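Local coordinates for protein thiamine-monophosphate kinase (Aquifex aeolicus, PDB 1VQV) that catalyses the ATP-dependent phosphorylation of thiamine monophosphate to thiamine diphosphate, the active form of vitamin B1, as a magnesium-binding homodimer, at residues S154-L167 with L181-Y194. Numbering follows the deposited sequence.
With PO4 (phosphate ion), chain F.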
loop_
_atom_site.group_PDB
_atom_site.type_symbol
_atom_site.label_atom_id
_atom_site.label_comp_id
_atom_site.label_asym_id
_atom_site.label_seq_id
_atom_site.Cartn_x
_atom_site.Cartn_y
_atom_site.Cartn_z
ATOM N N SER B 154 -23.192 1.595 -15.279
ATOM C CA SER B 154 -23.295 0.168 -15.541
ATOM C C SER B 154 -24.113 -0.442 -14.424
ATOM O O SER B 154 -24.297 0.181 -13.386
ATOM C CB SER B 154 -21.909 -0.479 -15.591
ATOM O OG SER B 154 -21.181 -0.224 -14.411
ATOM N N GLY B 155 -24.619 -1.649 -14.647
ATOM C CA GLY B 155 -25.406 -2.325 -13.635
ATOM C C GLY B 155 -26.532 -1.486 -13.075
ATOM O O GLY B 155 -27.059 -0.598 -13.750
ATOM N N THR B 156 -26.900 -1.781 -11.832
ATOM C CA THR B 156 -27.969 -1.075 -11.118
ATOM C C THR B 156 -27.364 -0.346 -9.918
ATOM O O THR B 156 -26.194 -0.537 -9.604
ATOM C CB THR B 156 -29.070 -2.075 -10.642
ATOM O OG1 THR B 156 -28.502 -3.062 -9.762
ATOM C CG2 THR B 156 -29.680 -2.799 -11.841
ATOM N N LEU B 157 -28.143 0.492 -9.248
ATOM C CA LEU B 157 -27.594 1.215 -8.115
ATOM C C LEU B 157 -28.414 1.007 -6.862
ATOM O O LEU B 157 -29.622 0.761 -6.942
ATOM C CB LEU B 157 -27.526 2.702 -8.433
ATOM C CG LEU B 157 -26.836 3.064 -9.750
ATOM C CD1 LEU B 157 -27.215 4.481 -10.100
ATOM C CD2 LEU B 157 -25.321 2.891 -9.657
ATOM N N GLY B 158 -27.737 1.098 -5.712
ATOM C CA GLY B 158 -28.382 0.952 -4.419
ATOM C C GLY B 158 -28.218 -0.399 -3.751
ATOM O O GLY B 158 -28.345 -0.521 -2.531
ATOM N N ASP B 159 -27.917 -1.419 -4.547
ATOM C CA ASP B 159 -27.761 -2.781 -4.034
ATOM C C ASP B 159 -26.807 -2.942 -2.856
ATOM O O ASP B 159 -27.173 -3.526 -1.841
ATOM C CB ASP B 159 -27.352 -3.715 -5.180
ATOM C CG ASP B 159 -28.380 -3.733 -6.301
ATOM O OD1 ASP B 159 -28.541 -2.712 -6.994
ATOM O OD2 ASP B 159 -29.045 -4.763 -6.480
ATOM N N SER B 160 -25.590 -2.428 -2.984
ATOM C CA SER B 160 -24.604 -2.530 -1.911
ATOM C C SER B 160 -25.142 -1.938 -0.590
ATOM O O SER B 160 -24.947 -2.503 0.481
ATOM C CB SER B 160 -23.313 -1.827 -2.354
ATOM O OG SER B 160 -22.239 -2.034 -1.457
ATOM N N ARG B 161 -25.847 -0.821 -0.663
ATOM C CA ARG B 161 -26.384 -0.198 0.546
ATOM C C ARG B 161 -27.437 -1.022 1.276
ATOM O O ARG B 161 -27.464 -1.061 2.505
ATOM C CB ARG B 161 -26.971 1.176 0.225
ATOM C CG ARG B 161 -27.813 1.757 1.345
ATOM C CD ARG B 161 -28.082 3.224 1.103
ATOM N NE ARG B 161 -29.233 3.703 1.855
ATOM C CZ ARG B 161 -29.519 4.987 2.034
ATOM N NH1 ARG B 161 -28.732 5.923 1.516
ATOM N NH2 ARG B 161 -30.598 5.336 2.727
ATOM N N ALA B 162 -28.327 -1.650 0.519
ATOM C CA ALA B 162 -29.374 -2.460 1.115
ATOM C C ALA B 162 -28.732 -3.695 1.760
ATOM O O ALA B 162 -29.182 -4.168 2.811
ATOM C CB ALA B 162 -30.403 -2.866 0.042
ATOM N N GLY B 163 -27.669 -4.197 1.126
ATOM C CA GLY B 163 -26.948 -5.357 1.627
ATOM C C GLY B 163 -26.221 -5.100 2.938
ATOM O O GLY B 163 -26.212 -5.956 3.827
ATOM N N LEU B 164 -25.605 -3.929 3.063
ATOM C CA LEU B 164 -24.899 -3.572 4.283
ATOM C C LEU B 164 -25.902 -3.449 5.427
ATOM O O LEU B 164 -25.619 -3.816 6.574
ATOM C CB LEU B 164 -24.157 -2.247 4.096
ATOM C CG LEU B 164 -23.529 -1.644 5.360
ATOM C CD1 LEU B 164 -22.626 -2.673 6.029
ATOM C CD2 LEU B 164 -22.749 -0.383 4.993
ATOM N N GLU B 165 -27.078 -2.923 5.107
ATOM C CA GLU B 165 -28.132 -2.755 6.096
ATOM C C GLU B 165 -28.673 -4.118 6.508
ATOM O O GLU B 165 -28.984 -4.323 7.682
ATOM C CB GLU B 165 -29.253 -1.877 5.537
ATOM C CG GLU B 165 -28.933 -0.384 5.524
ATOM C CD GLU B 165 -29.869 0.393 4.614
ATOM O OE1 GLU B 165 -31.059 0.046 4.546
ATOM O OE2 GLU B 165 -29.423 1.354 3.972
ATOM N N LEU B 166 -28.786 -5.041 5.550
ATOM C CA LEU B 166 -29.264 -6.393 5.839
ATOM C C LEU B 166 -28.220 -7.093 6.730
ATOM O O LEU B 166 -28.554 -7.844 7.651
ATOM C CB LEU B 166 -29.477 -7.191 4.541
ATOM C CG LEU B 166 -30.616 -6.807 3.584
ATOM C CD1 LEU B 166 -30.705 -7.792 2.423
ATOM C CD2 LEU B 166 -31.928 -6.807 4.333
ATOM N N LEU B 167 -26.946 -6.849 6.455
ATOM C CA LEU B 167 -25.909 -7.440 7.275
ATOM C C LEU B 167 -26.041 -6.866 8.677
ATOM O O LEU B 167 -26.062 -7.610 9.653
ATOM C CB LEU B 167 -24.532 -7.118 6.707
ATOM C CG LEU B 167 -24.198 -7.926 5.465
ATOM C CD1 LEU B 167 -22.876 -7.456 4.876
ATOM C CD2 LEU B 167 -24.143 -9.410 5.834
ATOM N N LEU B 181 -28.389 -9.246 -2.590
ATOM C CA LEU B 181 -28.071 -7.878 -2.188
ATOM C C LEU B 181 -26.820 -7.832 -1.327
ATOM O O LEU B 181 -25.961 -6.959 -1.495
ATOM C CB LEU B 181 -29.241 -7.268 -1.411
ATOM C CG LEU B 181 -30.441 -6.841 -2.256
ATOM C CD1 LEU B 181 -31.581 -6.329 -1.368
ATOM C CD2 LEU B 181 -29.983 -5.763 -3.221
ATOM N N ILE B 182 -26.744 -8.781 -0.399
ATOM C CA ILE B 182 -25.622 -8.900 0.521
ATOM C C ILE B 182 -24.382 -9.276 -0.276
ATOM O O ILE B 182 -23.304 -8.727 -0.082
ATOM C CB ILE B 182 -25.898 -10.005 1.579
ATOM C CG1 ILE B 182 -27.276 -9.782 2.216
ATOM C CG2 ILE B 182 -24.810 -10.006 2.655
ATOM C CD1 ILE B 182 -27.665 -10.804 3.277
ATOM N N GLN B 183 -24.546 -10.221 -1.184
ATOM C CA GLN B 183 -23.438 -10.672 -1.992
ATOM C C GLN B 183 -22.855 -9.522 -2.815
ATOM O O GLN B 183 -21.644 -9.430 -2.981
ATOM C CB GLN B 183 -23.904 -11.854 -2.862
ATOM C CG GLN B 183 -24.384 -13.042 -1.987
ATOM C CD GLN B 183 -24.706 -14.342 -2.741
ATOM O OE1 GLN B 183 -24.971 -15.387 -2.116
ATOM N NE2 GLN B 183 -24.688 -14.285 -4.075
ATOM N N ARG B 184 -23.711 -8.626 -3.302
ATOM C CA ARG B 184 -23.264 -7.479 -4.095
ATOM C C ARG B 184 -22.401 -6.533 -3.272
ATOM O O ARG B 184 -21.569 -5.787 -3.805
ATOM C CB ARG B 184 -24.477 -6.719 -4.648
ATOM C CG ARG B 184 -24.914 -7.210 -6.025
ATOM C CD ARG B 184 -26.394 -7.025 -6.315
ATOM N NE ARG B 184 -26.815 -8.021 -7.302
ATOM C CZ ARG B 184 -28.075 -8.364 -7.557
ATOM N NH1 ARG B 184 -29.080 -7.790 -6.912
ATOM N NH2 ARG B 184 -28.322 -9.321 -8.437
ATOM N N HIS B 185 -22.597 -6.573 -1.964
ATOM C CA HIS B 185 -21.848 -5.714 -1.072
ATOM C C HIS B 185 -20.620 -6.424 -0.524
ATOM O O HIS B 185 -19.581 -5.809 -0.324
ATOM C CB HIS B 185 -22.759 -5.245 0.062
ATOM C CG HIS B 185 -22.051 -4.488 1.136
ATOM N ND1 HIS B 185 -21.563 -5.094 2.271
ATOM C CD2 HIS B 185 -21.748 -3.175 1.250
ATOM C CE1 HIS B 185 -20.989 -4.187 3.043
ATOM N NE2 HIS B 185 -21.087 -3.014 2.446
ATOM N N LEU B 186 -20.735 -7.726 -0.307
ATOM C CA LEU B 186 -19.628 -8.498 0.240
ATOM C C LEU B 186 -18.648 -9.016 -0.814
ATOM O O LEU B 186 -17.433 -8.934 -0.643
ATOM C CB LEU B 186 -20.170 -9.673 1.065
ATOM C CG LEU B 186 -19.663 -9.777 2.505
ATOM C CD1 LEU B 186 -19.813 -8.434 3.170
ATOM C CD2 LEU B 186 -20.451 -10.830 3.267
ATOM N N ARG B 187 -19.186 -9.556 -1.900
ATOM C CA ARG B 187 -18.377 -10.105 -2.979
ATOM C C ARG B 187 -18.714 -9.420 -4.296
ATOM O O ARG B 187 -19.199 -10.068 -5.220
ATOM C CB ARG B 187 -18.633 -11.613 -3.117
ATOM C CG ARG B 187 -17.461 -12.504 -2.757
ATOM C CD ARG B 187 -17.525 -13.891 -3.429
ATOM N NE ARG B 187 -17.379 -13.797 -4.884
ATOM C CZ ARG B 187 -16.655 -14.634 -5.624
ATOM N NH1 ARG B 187 -15.998 -15.632 -5.056
ATOM N NH2 ARG B 187 -16.605 -14.491 -6.940
ATOM N N PRO B 188 -18.466 -8.105 -4.404
ATOM C CA PRO B 188 -18.773 -7.405 -5.655
ATOM C C PRO B 188 -17.842 -7.829 -6.788
ATOM O O PRO B 188 -16.768 -8.352 -6.535
ATOM C CB PRO B 188 -18.596 -5.940 -5.277
ATOM C CG PRO B 188 -17.515 -5.994 -4.242
ATOM C CD PRO B 188 -17.912 -7.175 -3.403
ATOM N N THR B 189 -18.281 -7.638 -8.030
ATOM C CA THR B 189 -17.472 -7.967 -9.204
ATOM C C THR B 189 -17.174 -6.671 -9.966
ATOM O O THR B 189 -18.087 -5.939 -10.337
ATOM C CB THR B 189 -18.194 -8.963 -10.162
ATOM O OG1 THR B 189 -18.464 -10.193 -9.476
ATOM C CG2 THR B 189 -17.315 -9.278 -11.366
ATOM N N ALA B 190 -15.894 -6.371 -10.161
ATOM C CA ALA B 190 -15.515 -5.171 -10.882
ATOM C C ALA B 190 -15.945 -5.368 -12.328
ATOM O O ALA B 190 -15.903 -6.485 -12.850
ATOM C CB ALA B 190 -14.016 -4.955 -10.797
ATOM N N ARG B 191 -16.350 -4.276 -12.965
ATOM C CA ARG B 191 -16.804 -4.314 -14.342
ATOM C C ARG B 191 -15.642 -4.389 -15.294
ATOM O O ARG B 191 -15.539 -3.608 -16.231
ATOM C CB ARG B 191 -17.636 -3.076 -14.626
ATOM C CG ARG B 191 -18.800 -2.966 -13.687
ATOM C CD ARG B 191 -19.467 -4.312 -13.544
ATOM N NE ARG B 191 -20.866 -4.234 -13.934
ATOM C CZ ARG B 191 -21.366 -4.745 -15.050
ATOM N NH1 ARG B 191 -20.586 -5.392 -15.906
ATOM N NH2 ARG B 191 -22.650 -4.588 -15.311
ATOM N N ILE B 192 -14.769 -5.357 -15.059
ATOM C CA ILE B 192 -13.593 -5.499 -15.883
ATOM C C ILE B 192 -13.998 -5.771 -17.312
ATOM O O ILE B 192 -13.165 -5.732 -18.221
ATOM C CB ILE B 192 -12.666 -6.617 -15.362
ATOM C CG1 ILE B 192 -11.370 -6.588 -16.173
ATOM C CG2 ILE B 192 -13.386 -7.967 -15.403
ATOM C CD1 ILE B 192 -10.279 -7.468 -15.659
ATOM N N ASP B 193 -15.293 -6.021 -17.496
ATOM C CA ASP B 193 -15.892 -6.279 -18.808
ATOM C C ASP B 193 -16.234 -4.985 -19.574
ATOM O O ASP B 193 -16.759 -5.032 -20.674
ATOM C CB ASP B 193 -17.150 -7.150 -18.639
ATOM C CG ASP B 193 -18.250 -6.465 -17.833
ATOM O OD1 ASP B 193 -17.966 -5.731 -16.871
ATOM O OD2 ASP B 193 -19.431 -6.679 -18.142
ATOM N N TYR B 194 -15.914 -3.841 -18.982
ATOM C CA TYR B 194 -16.165 -2.533 -19.580
ATOM C C TYR B 194 -14.854 -1.867 -19.983
ATOM O O TYR B 194 -14.847 -0.723 -20.452
ATOM C CB TYR B 194 -16.834 -1.605 -18.573
ATOM C CG TYR B 194 -18.328 -1.646 -18.547
ATOM C CD1 TYR B 194 -19.005 -2.758 -18.069
ATOM C CD2 TYR B 194 -19.072 -0.554 -18.999
ATOM C CE1 TYR B 194 -20.384 -2.789 -18.040
ATOM C CE2 TYR B 194 -20.450 -0.572 -18.976
ATOM C CZ TYR B 194 -21.102 -1.689 -18.497
ATOM O OH TYR B 194 -22.475 -1.690 -18.480
HETATM P P PO4 F . -17.578 -17.421 -1.875
HETATM O O1 PO4 F . -18.229 -18.011 -3.075
HETATM O O2 PO4 F . -18.559 -16.592 -1.132
HETATM O O3 PO4 F . -17.083 -18.512 -0.991
HETATM O O4 PO4 F . -16.435 -16.567 -2.299
#
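H185 packs along helix 159-167, from S160 to L167, where helix 181-186 crosses at -103° with the axes 7.1 Å apart. Its CB rests near the backbone O and OG of S160. With CG anti to the backbone N (chi1 173°), the ring reaches along the partner helix: S160 OG lies at the ring edge, in its plane, next to CD2; L164 CB stands over one face, 3.8 Å from the centroid in a CH-pi contact, while its CD1 comes up to CE1; and ND1 nears L167 CD1. Shortening H185 to alanine is likely to open a gap beside S160, L164 and L167. The S160 side chain is about 5 Å from that of substrate-binding E260. G163 permits the close crossing, its CA 3.9 Å from I182 CA; a CB there would collide with L181 O. Beside it, L181 fits as a knob among D159, A162, G163 and L166, while I182 CG2 packs on L167 CD2. Farther along, Y194 OH lies against S154 CB and finds its strongest polar partner in D278, which also salt-bridges R191 NH2. The helix crossing is thus chiefly apolar, with one charge pair: buried D159 OD2, also bonded by S237 OG, meets R184 NH1 (3.1 Å) in a salt bridge whose hydrogen bond is weak.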